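Local coordinates for protein IRMA (Escherichia coli CFT073, PDB 5EK5) that is a secreted virulence-associated protein with a fibronectin-like fold that probably mimics interleukin receptors, at residues 91-95 / 108-112. Numbering follows the deposited sequence.
Sequences EIIKA and LSVFD. With EDO (1,2-ethanediol), chain F.
This contact joins the two sheets of the fibronectin-type beta sandwich: 91-95 runs along strand 89-99 of one sheet, while 108-112 makes a 3-10 turn at Leu108-Val110 and then enters the short strand 111-113, outermost within this chain, of the other. No hydrogen bond joins the segments, and about 228 Å² is buried by apolar packing. The CA atoms come nearest at Ala95 and Leu108, 6.9 Å apart. Build 91-95 extended, but with a classic beta bulge at Ile93 (phi/psi -114/-16) and Lys94 (-159/150), both paired to Thr45; their CA-to-CB bonds point away from 108-112, leaving those of Ile92 and Ala95 directed toward it. The turn is closed by Phe111 N to Leu108 O, 3.2 Å, which brings the side chains of Leu108 and Phe111 to the same side, facing 91-95. Leu108 (m, t) lays CD1 3.8 Å from both Ile92 O and Ile93 O, and its CD2 is 4.0 Å from Ala95 CB and 4.3 Å from Ile92 CG2. Phe111 (chi1 m) points into the core, where Ile44, Ile9 and Ile11 also touch it; Val123 of the second subunit packs on both Leu108 and Phe111. Ala95 CB meets the edge of the Phe111 ring at Phe111 CE2, 3.9 Å away. Ile92 (m, t) goes over one face, a CH-pi contact with CD1 4.1 Å from the Phe111 ring centroid and 10° off the normal.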
ATOM      1  N   GLU B  91       7.744  14.526   1.892  1.00 50.09           N
ATOM      2  CA  GLU B  91       8.756  14.171   2.878  1.00 50.61           C
ATOM      3  C   GLU B  91       8.338  14.624   4.269  1.00 52.39           C
ATOM      4  O   GLU B  91       8.047  15.800   4.491  1.00 52.24           O
ATOM      5  CB  GLU B  91      10.112  14.775   2.508  1.00 52.66           C
ATOM      6  CG  GLU B  91      11.183  14.569   3.564  1.00 55.71           C
ATOM      7  CD  GLU B  91      12.584  14.798   3.031  1.00 61.14           C
ATOM      8  OE1 GLU B  91      12.979  14.099   2.074  1.00 65.95           O
ATOM      9  OE2 GLU B  91      13.290  15.676   3.569  1.00 63.06           O
ATOM     10  N   ILE B  92       8.307  13.678   5.199  1.00 53.10           N
ATOM     11  CA  ILE B  92       7.985  13.978   6.584  1.00 56.67           C
ATOM     12  C   ILE B  92       9.197  14.623   7.233  1.00 54.57           C
ATOM     13  O   ILE B  92      10.265  14.017   7.299  1.00 54.99           O
ATOM     14  CB  ILE B  92       7.580  12.717   7.368  1.00 56.22           C
ATOM     15  CG1 ILE B  92       6.422  12.004   6.668  1.00 48.45           C
ATOM     16  CG2 ILE B  92       7.217  13.076   8.802  1.00 53.78           C
ATOM     17  CD1 ILE B  92       6.064  10.667   7.281  1.00 49.07           C
ATOM     18  N   ILE B  93       9.034  15.857   7.700  1.00 57.16           N
ATOM     19  CA  ILE B  93      10.152  16.591   8.276  1.00 62.04           C
ATOM     20  C   ILE B  93       9.986  16.855   9.768  1.00 66.00           C
ATOM     21  O   ILE B  93      10.951  17.199  10.450  1.00 72.39           O
ATOM     22  CB  ILE B  93      10.356  17.942   7.566  1.00 61.03           C
ATOM     23  CG1 ILE B  93       9.127  18.831   7.756  1.00 60.48           C
ATOM     24  CG2 ILE B  93      10.640  17.732   6.086  1.00 57.19           C
ATOM     25  CD1 ILE B  93       9.311  20.248   7.253  1.00 62.31           C
ATOM     26  N   LYS B  94       8.767  16.693  10.275  1.00 63.27           N
ATOM     27  CA  LYS B  94       8.516  16.878  11.701  1.00 68.86           C
ATOM     28  C   LYS B  94       7.242  16.158  12.137  1.00 66.91           C
ATOM     29  O   LYS B  94       6.313  15.998  11.347  1.00 62.12           O
ATOM     30  CB  LYS B  94       8.441  18.370  12.029  1.00 71.65           C
ATOM     31  CG  LYS B  94       9.451  18.802  13.077  1.00 81.99           C
ATOM     32  CD  LYS B  94       9.763  20.288  12.974  1.00 87.59           C
ATOM     33  CE  LYS B  94      10.806  20.540  11.887  1.00 87.67           C
ATOM     34  NZ  LYS B  94      11.787  21.607  12.234  1.00 90.16           N
ATOM     35  N   ALA B  95       7.208  15.722  13.393  1.00 70.64           N
ATOM     36  CA  ALA B  95       6.024  15.059  13.935  1.00 68.70           C
ATOM     37  C   ALA B  95       5.821  15.325  15.428  1.00 71.58           C
ATOM     38  O   ALA B  95       6.768  15.286  16.214  1.00 71.43           O
ATOM     39  CB  ALA B  95       6.104  13.562  13.677  1.00 65.51           C
ATOM     40  N   LEU B 108      11.269  10.563  14.175  1.00 68.85           N
ATOM     41  CA  LEU B 108      10.896  10.247  12.802  1.00 63.38           C
ATOM     42  C   LEU B 108      11.250   8.806  12.435  1.00 62.04           C
ATOM     43  O   LEU B 108      10.764   8.276  11.435  1.00 55.88           O
ATOM     44  CB  LEU B 108      11.570  11.219  11.831  1.00 61.25           C
ATOM     45  CG  LEU B 108      11.230  12.702  12.008  1.00 63.12           C
ATOM     46  CD1 LEU B 108      11.653  13.504  10.788  1.00 61.35           C
ATOM     47  CD2 LEU B 108       9.746  12.897  12.292  1.00 63.71           C
ATOM     48  N   SER B 109      12.095   8.176  13.247  1.00 65.99           N
ATOM     49  CA  SER B 109      12.504   6.792  13.013  1.00 65.87           C
ATOM     50  C   SER B 109      11.343   5.816  13.187  1.00 65.52           C
ATOM     51  O   SER B 109      11.383   4.693  12.683  1.00 68.16           O
ATOM     52  CB  SER B 109      13.653   6.412  13.950  1.00 73.93           C
ATOM     53  OG  SER B 109      13.309   6.650  15.304  1.00 77.13           O
ATOM     54  N   VAL B 110      10.313   6.255  13.902  1.00 63.87           N
ATOM     55  CA  VAL B 110       9.116   5.453  14.127  1.00 63.89           C
ATOM     56  C   VAL B 110       8.422   5.110  12.808  1.00 58.34           C
ATOM     57  O   VAL B 110       7.873   4.017  12.643  1.00 56.54           O
ATOM     58  CB  VAL B 110       8.126   6.197  15.057  1.00 66.58           C
ATOM     59  CG1 VAL B 110       6.745   5.555  15.022  1.00 68.37           C
ATOM     60  CG2 VAL B 110       8.658   6.233  16.475  1.00 69.65           C
ATOM     61  N   PHE B 111       8.483   6.037  11.857  1.00 53.17           N
ATOM     62  CA  PHE B 111       7.779   5.879  10.588  1.00 49.52           C
ATOM     63  C   PHE B 111       8.396   4.838   9.661  1.00 47.86           C
ATOM     64  O   PHE B 111       9.616   4.724   9.546  1.00 49.68           O
ATOM     65  CB  PHE B 111       7.698   7.220   9.857  1.00 47.34           C
ATOM     66  CG  PHE B 111       6.733   8.187  10.475  1.00 49.15           C
ATOM     67  CD1 PHE B 111       5.367   7.981  10.366  1.00 48.98           C
ATOM     68  CD2 PHE B 111       7.186   9.305  11.156  1.00 51.15           C
ATOM     69  CE1 PHE B 111       4.470   8.868  10.934  1.00 52.67           C
ATOM     70  CE2 PHE B 111       6.295  10.197  11.724  1.00 53.03           C
ATOM     71  CZ  PHE B 111       4.937   9.979  11.614  1.00 54.40           C
ATOM     72  N   ASP B 112       7.526   4.081   9.003  1.00 52.78           N
ATOM     73  CA  ASP B 112       7.932   3.146   7.963  1.00 54.35           C
ATOM     74  C   ASP B 112       7.238   3.556   6.666  1.00 47.08           C
ATOM     75  O   ASP B 112       6.217   2.978   6.295  1.00 49.00           O
ATOM     76  CB  ASP B 112       7.555   1.719   8.359  1.00 61.53           C
ATOM     77  CG  ASP B 112       8.115   0.680   7.415  1.00 64.14           C
ATOM     78  OD1 ASP B 112       9.049   1.007   6.662  1.00 61.77           O
ATOM     79  OD2 ASP B 112       7.617  -0.466   7.421  1.00 67.08           O
TER
HETATM   80  C1  EDO F 202      10.592   1.925   4.242  1.00 69.75           C
HETATM   81  O1  EDO F 202      11.143   3.030   3.580  1.00 71.19           O
HETATM   82  C2  EDO F 202       9.921   1.011   3.221  1.00 66.97           C
HETATM   83  O2  EDO F 202       8.629   0.720   3.676  1.00 64.93           O